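Local coordinates for protein GH26A (Muricauda sp. MAR_2010_75, PDB 6Q75) that is a family 26 glycoside hydrolase that probably cleaves glycosidic bonds in beta-mannan or a related polysaccharide, at residues 171-176 and 275-280; 108-113 and 297-302. All blocks are in the same frame, centred on the assembly; numbering follows the deposited sequence.

Interaction 1. Residues 171-176 and 275-280; sequences LWRPYH and LGEVGQ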
loop_
_atom_site.group_PDB
_atom_site.type_symbol
_atom_site.label_atom_id
_atom_site.label_comp_id
_atom_site.label_asym_id
_atom_site.label_seq_id
_atom_site.Cartn_x
_atom_site.Cartn_y
_atom_site.Cartn_z
ATOM N N LEU A 171 -5.380 -3.545 -4.284
ATOM C CA LEU A 171 -5.091 -2.292 -3.601
ATOM C C LEU A 171 -3.604 -1.999 -3.790
ATOM O O LEU A 171 -2.753 -2.553 -3.083
ATOM C CB LEU A 171 -5.450 -2.394 -2.111
ATOM C CG LEU A 171 -6.942 -2.640 -1.873
ATOM C CD1 LEU A 171 -7.178 -3.026 -0.393
ATOM C CD2 LEU A 171 -7.788 -1.403 -2.223
ATOM N N TRP A 172 -3.275 -1.144 -4.769
ATOM C CA TRP A 172 -1.905 -0.941 -5.229
ATOM C C TRP A 172 -1.309 0.280 -4.532
ATOM O O TRP A 172 -1.876 1.371 -4.622
ATOM C CB TRP A 172 -1.948 -0.761 -6.756
ATOM C CG TRP A 172 -0.711 -0.341 -7.436
ATOM C CD1 TRP A 172 -0.554 0.756 -8.241
ATOM C CD2 TRP A 172 0.549 -1.025 -7.436
ATOM N NE1 TRP A 172 0.739 0.815 -8.721
ATOM C CE2 TRP A 172 1.431 -0.273 -8.258
ATOM C CE3 TRP A 172 1.020 -2.196 -6.820
ATOM C CZ2 TRP A 172 2.758 -0.643 -8.477
ATOM C CZ3 TRP A 172 2.352 -2.557 -7.018
ATOM C CH2 TRP A 172 3.200 -1.787 -7.871
ATOM N N ARG A 173 -0.195 0.095 -3.779
ATOM C CA ARG A 173 0.380 1.156 -2.946
ATOM C C ARG A 173 1.845 1.376 -3.329
ATOM O O ARG A 173 2.762 0.919 -2.640
ATOM C CB ARG A 173 0.222 0.845 -1.442
ATOM C CG ARG A 173 -1.002 -0.027 -1.093
ATOM C CD ARG A 173 -1.259 -0.011 0.423
ATOM N NE ARG A 173 -0.012 -0.184 1.185
ATOM C CZ ARG A 173 0.590 -1.360 1.363
ATOM N NH1 ARG A 173 1.724 -1.418 2.053
ATOM N NH2 ARG A 173 0.080 -2.476 0.833
ATOM N N PRO A 174 2.103 2.022 -4.471
ATOM C CA PRO A 174 3.485 2.280 -4.890
ATOM C C PRO A 174 4.121 3.497 -4.211
ATOM O O PRO A 174 3.453 4.467 -3.844
ATOM C CB PRO A 174 3.329 2.518 -6.402
ATOM C CG PRO A 174 1.970 3.268 -6.483
ATOM C CD PRO A 174 1.101 2.631 -5.349
ATOM N N TYR A 175 5.449 3.453 -4.105
ATOM C CA TYR A 175 6.261 4.594 -3.661
ATOM C C TYR A 175 5.722 5.160 -2.343
ATOM O O TYR A 175 5.484 6.362 -2.198
ATOM C CB TYR A 175 6.324 5.677 -4.719
ATOM C CG TYR A 175 6.977 5.228 -6.016
ATOM C CD1 TYR A 175 8.254 4.645 -6.024
ATOM C CD2 TYR A 175 6.329 5.395 -7.230
ATOM C CE1 TYR A 175 8.860 4.232 -7.224
ATOM C CE2 TYR A 175 6.941 4.999 -8.440
ATOM C CZ TYR A 175 8.193 4.414 -8.416
ATOM O OH TYR A 175 8.786 4.011 -9.607
ATOM N N HIS A 176 5.508 4.260 -1.401
ATOM C CA HIS A 176 4.874 4.573 -0.130
ATOM C C HIS A 176 5.814 5.377 0.778
ATOM O O HIS A 176 7.029 5.447 0.567
ATOM C CB HIS A 176 4.460 3.278 0.571
ATOM C CG HIS A 176 5.631 2.391 0.848
ATOM N ND1 HIS A 176 6.387 1.834 -0.156
ATOM C CD2 HIS A 176 6.225 2.036 2.010
ATOM C CE1 HIS A 176 7.379 1.138 0.374
ATOM N NE2 HIS A 176 7.295 1.237 1.692
ATOM N N LEU A 275 -5.301 2.681 7.130
ATOM C CA LEU A 275 -4.013 2.524 7.811
ATOM C C LEU A 275 -3.183 1.546 6.997
ATOM O O LEU A 275 -3.307 0.327 7.144
ATOM C CB LEU A 275 -4.207 2.038 9.252
ATOM C CG LEU A 275 -4.900 3.031 10.180
ATOM C CD1 LEU A 275 -5.503 2.309 11.424
ATOM C CD2 LEU A 275 -3.971 4.149 10.542
ATOM N N GLY A 276 -2.317 2.085 6.133
ATOM C CA GLY A 276 -1.621 1.247 5.178
ATOM C C GLY A 276 -0.646 0.274 5.803
ATOM O O GLY A 276 -0.464 -0.835 5.283
ATOM N N GLU A 277 0.008 0.677 6.913
ATOM C CA GLU A 277 0.824 -0.203 7.733
ATOM C C GLU A 277 0.633 0.219 9.171
ATOM O O GLU A 277 0.552 1.413 9.454
ATOM C CB GLU A 277 2.331 -0.112 7.468
ATOM C CG GLU A 277 2.759 -0.435 6.043
ATOM C CD GLU A 277 4.250 -0.273 5.832
ATOM O OE1 GLU A 277 4.989 -0.226 6.841
ATOM O OE2 GLU A 277 4.667 -0.232 4.642
ATOM N N VAL A 278 0.572 -0.755 10.058
ATOM C CA VAL A 278 0.591 -0.482 11.494
ATOM C C VAL A 278 1.487 -1.495 12.177
ATOM O O VAL A 278 1.751 -2.588 11.665
ATOM C CB VAL A 278 -0.800 -0.506 12.173
ATOM C CG1 VAL A 278 -1.783 0.409 11.435
ATOM C CG2 VAL A 278 -1.328 -1.934 12.301
ATOM N N GLY A 279 1.947 -1.116 13.368
ATOM C CA GLY A 279 2.645 -2.067 14.211
ATOM C C GLY A 279 1.715 -2.434 15.354
ATOM O O GLY A 279 0.959 -3.399 15.249
ATOM N N GLN A 280 1.752 -1.657 16.428
ATOM C CA GLN A 280 0.729 -1.756 17.463
ATOM C C GLN A 280 -0.653 -1.523 16.861
ATOM O O GLN A 280 -0.871 -0.540 16.151
ATOM C CB GLN A 280 0.974 -0.706 18.554
ATOM C CG GLN A 280 2.289 -0.859 19.278
ATOM C CD GLN A 280 2.416 0.149 20.411
ATOM O OE1 GLN A 280 1.404 0.698 20.873
ATOM N NE2 GLN A 280 3.653 0.404 20.857
HETATM O O HOH W 1 2.858 1.125 2.843
#

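Interaction 2. Residues 108-113 and 297-302; sequences MWHVGQ and MVWSNW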
loop_
_atom_site.group_PDB
_atom_site.type_symbol
_atom_site.label_atom_id
_atom_site.label_comp_id
_atom_site.label_asym_id
_atom_site.label_seq_id
_atom_site.Cartn_x
_atom_site.Cartn_y
_atom_site.Cartn_z
ATOM N N MET A 108 2.442 -3.810 -2.548
ATOM C CA MET A 108 3.344 -2.667 -2.539
ATOM C C MET A 108 4.614 -3.031 -3.314
ATOM O O MET A 108 4.728 -4.123 -3.888
ATOM C CB MET A 108 3.676 -2.241 -1.103
ATOM C CG MET A 108 4.431 -3.325 -0.337
ATOM S SD MET A 108 4.583 -2.967 1.427
ATOM C CE MET A 108 5.427 -1.380 1.380
ATOM N N TRP A 109 5.590 -2.124 -3.289
ATOM C CA TRP A 109 6.743 -2.278 -4.174
ATOM C C TRP A 109 7.938 -1.484 -3.673
ATOM O O TRP A 109 8.223 -0.396 -4.188
ATOM C CB TRP A 109 6.368 -1.852 -5.593
ATOM C CG TRP A 109 7.445 -2.077 -6.650
ATOM C CD1 TRP A 109 8.422 -3.042 -6.652
ATOM C CD2 TRP A 109 7.671 -1.276 -7.820
ATOM N NE1 TRP A 109 9.214 -2.915 -7.795
ATOM C CE2 TRP A 109 8.783 -1.825 -8.504
ATOM C CE3 TRP A 109 7.026 -0.157 -8.362
ATOM C CZ2 TRP A 109 9.268 -1.292 -9.728
ATOM C CZ3 TRP A 109 7.519 0.380 -9.560
ATOM C CH2 TRP A 109 8.633 -0.188 -10.217
ATOM N N HIS A 110 8.635 -1.984 -2.657
ATOM C CA HIS A 110 9.983 -1.472 -2.434
ATOM C C HIS A 110 10.818 -1.756 -3.683
ATOM O O HIS A 110 10.747 -2.842 -4.273
ATOM C CB HIS A 110 10.649 -2.119 -1.234
ATOM C CG HIS A 110 10.096 -1.678 0.084
ATOM N ND1 HIS A 110 9.253 -2.468 0.835
ATOM C CD2 HIS A 110 10.289 -0.541 0.798
ATOM C CE1 HIS A 110 8.956 -1.841 1.963
ATOM N NE2 HIS A 110 9.578 -0.672 1.970
ATOM N N VAL A 111 11.601 -0.766 -4.083
ATOM C CA VAL A 111 12.402 -0.854 -5.295
ATOM C C VAL A 111 13.624 0.043 -5.139
ATOM O O VAL A 111 13.566 1.099 -4.498
ATOM C CB VAL A 111 11.524 -0.484 -6.506
ATOM C CG1 VAL A 111 11.079 0.978 -6.426
ATOM C CG2 VAL A 111 12.268 -0.799 -7.820
ATOM N N GLY A 112 14.745 -0.382 -5.724
ATOM C CA GLY A 112 15.932 0.449 -5.759
ATOM C C GLY A 112 15.806 1.533 -6.824
ATOM O O GLY A 112 14.753 1.740 -7.427
ATOM N N GLN A 113 16.913 2.223 -7.063
ATOM C CA GLN A 113 16.922 3.374 -7.958
ATOM C C GLN A 113 17.034 2.939 -9.404
ATOM O O GLN A 113 17.545 1.856 -9.688
ATOM C CB GLN A 113 18.101 4.281 -7.631
ATOM C CG GLN A 113 18.005 4.810 -6.209
ATOM C CD GLN A 113 19.162 5.680 -5.861
ATOM O OE1 GLN A 113 19.653 6.444 -6.698
ATOM N NE2 GLN A 113 19.643 5.551 -4.633
ATOM N N MET A 297 -3.231 -2.750 8.211
ATOM C CA MET A 297 -2.397 -3.865 7.771
ATOM C C MET A 297 -1.190 -3.963 8.694
ATOM O O MET A 297 -0.302 -3.111 8.639
ATOM C CB MET A 297 -1.939 -3.681 6.309
ATOM C CG MET A 297 -1.281 -4.952 5.808
ATOM S SD MET A 297 -0.488 -4.828 4.191
ATOM C CE MET A 297 0.800 -3.622 4.531
ATOM N N VAL A 298 -1.163 -4.987 9.552
ATOM C CA VAL A 298 -0.033 -5.171 10.454
ATOM C C VAL A 298 1.195 -5.630 9.682
ATOM O O VAL A 298 1.103 -6.434 8.739
ATOM C CB VAL A 298 -0.399 -6.162 11.568
ATOM C CG1 VAL A 298 0.792 -6.402 12.474
ATOM C CG2 VAL A 298 -1.537 -5.607 12.358
ATOM N N TRP A 299 2.353 -5.096 10.057
ATOM C CA TRP A 299 3.594 -5.365 9.332
ATOM C C TRP A 299 4.204 -6.674 9.814
ATOM O O TRP A 299 4.828 -6.716 10.867
ATOM C CB TRP A 299 4.581 -4.224 9.527
ATOM C CG TRP A 299 5.782 -4.399 8.622
ATOM C CD1 TRP A 299 7.003 -4.895 8.962
ATOM C CD2 TRP A 299 5.825 -4.150 7.209
ATOM N NE1 TRP A 299 7.830 -4.917 7.856
ATOM C CE2 TRP A 299 7.124 -4.473 6.766
ATOM C CE3 TRP A 299 4.900 -3.648 6.282
ATOM C CZ2 TRP A 299 7.519 -4.332 5.422
ATOM C CZ3 TRP A 299 5.293 -3.508 4.962
ATOM C CH2 TRP A 299 6.591 -3.851 4.544
ATOM N N SER A 300 4.064 -7.739 9.025
ATOM C CA SER A 300 4.730 -9.010 9.328
ATOM C C SER A 300 4.745 -9.395 10.800
ATOM O O SER A 300 3.680 -9.563 11.395
ATOM C CB SER A 300 6.144 -8.982 8.772
ATOM O OG SER A 300 6.036 -8.855 7.337
ATOM N N ASN A 301 5.930 -9.590 11.397
ATOM C CA ASN A 301 5.915 -10.157 12.749
ATOM C C ASN A 301 5.615 -9.128 13.820
ATOM O O ASN A 301 5.654 -9.480 15.008
ATOM C CB ASN A 301 7.235 -10.877 13.095
ATOM C CG ASN A 301 7.059 -11.902 14.240
ATOM O OD1 ASN A 301 6.070 -12.632 14.276
ATOM N ND2 ASN A 301 8.013 -11.939 15.178
ATOM N N TRP A 302 5.293 -7.881 13.461
ATOM C CA TRP A 302 4.771 -6.967 14.475
ATOM C C TRP A 302 3.457 -7.487 15.045
ATOM O O TRP A 302 3.060 -7.081 16.145
ATOM C CB TRP A 302 4.606 -5.563 13.894
ATOM C CG TRP A 302 5.834 -4.679 13.959
ATOM C CD1 TRP A 302 5.953 -3.503 14.639
ATOM C CD2 TRP A 302 7.112 -4.897 13.321
ATOM N NE1 TRP A 302 7.210 -2.973 14.473
ATOM C CE2 TRP A 302 7.943 -3.808 13.665
ATOM C CE3 TRP A 302 7.629 -5.908 12.507
ATOM C CZ2 TRP A 302 9.262 -3.700 13.214
ATOM C CZ3 TRP A 302 8.933 -5.800 12.057
ATOM C CH2 TRP A 302 9.737 -4.704 12.416
#

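Interaction 1. Residues 171-176 and 275-280
Arg173 faces Gly276 and Glu277 across the interior of a (beta/alpha)8 barrel, near the C-terminal ends of strands 170-173 and 273-278. These strands are not neighbours in the sheet, and the long, multi-donor side chain of arginine suits the span. From CB, which points toward the other strand, CG leaves beside the backbone N, with chi1 twisted to -28°. The aliphatic arm, CB to CD, carries the charged end across, and Met108 SD and Met297 CE lie against the guanidinium at NH1. The chain then bends at chi3 and lays the guanidinium beneath the carbonyl of Gly276, whose O sits 3.8 Å above the guanidinium plane, toward its rim. NE donates to Asn219 OD1 and NH2 to Thr106 OG1, so two partners from neighbouring strands fix the rotation of the group. NH1, at the tip, reaches 2.9 Å to a water lying in its plane. The same water is hydrogen-bonded to Glu277 OE2, bridging two groups whose own charged atoms, Arg173 NH1 and Glu277 OE2, are 4.1 Å apart, too far for a direct salt bridge. Gly276, without a side chain, places nothing between its own backbone and the guanidinium. Glu277 stretches out beyond CG, its carboxylate plane standing 85° to the guanidinium, and Tyr252 OH holds OE1. In clan GH-A hydrolases the end of the seventh barrel strand carries the catalytic nucleophile, and the place of Glu277 is consistent with that role. His176, with CG between its backbone N and carbonyl carbon (chi1 60°), swings its ring in from the loop after strand 170-173. A bound Tris molecule, probably from crystallisation, hydrogen-bonds through O3 to both His176 NE2 and Glu277 OE2, while His176 CD2 lies 3.8 Å from Glu277 OE2.

Interaction 2. Residues 108-113 and 297-302
Met108 and Trp299 meet between backbones that stay far apart, the nearest CA atoms, those of Met108 and Met297, being 11.9 Å from each other, while a type II' turn over 299-302 is closed by Trp302 N bonding to Trp299 O at 2.9 Å. Long side chains must therefore make the contact. Met108 leaves its strand with CG between the backbone N and the carbonyl carbon (chi1 64°) and bends at its last torsion, presenting sulfur to the indole. SD lies 3.6 Å from Trp299 CZ3 and 4.8 Å from the centroid of the six-membered ring. At 85° off the ring normal this is an edge-on Met-aromatic contact, in which the polarisable sulfur meets the rim C-H groups; CE touches the same two rim carbons more loosely. The flexible, unbranched methionine can fit itself to that rim, while the broad indole bridges the gap from the other side. His110 arrives from the opposite direction, and the edge of its imidazole brings CE1 to 4.0 Å from Trp299 CH2. A hydrogen bond from ND1 to Asp78 OD2 restrains that ring, and His51 stacks on Trp299. Tris and glycerol, probably from crystallisation, both lie close to the indole, so the arrangement is consistent with the sugar-binding aromatic platform that clan GH-A barrels carry at the end of their eighth strand.

Along the chain, the segment 108-113 comes first, leaving strand 104-108, and its partner arrives only at 297-302, so interaction 2 closes the longer loop. Interaction 1 opens and closes within that span, from 171-176 to 275-280; the two therefore nest rather than cross. Their centres are 8 Å apart. At one side, strands 273-278 and 293-299 are parallel neighbours, with probable hydrogen bonds from Val278 N to Met297 O and from Trp299 N to Val278 O. At the other, strand 104-108 pairs with 170-173, and the rings of His110 and His176 meet edge-to-face. Together they link opposed parts of the barrel wall around one pocket.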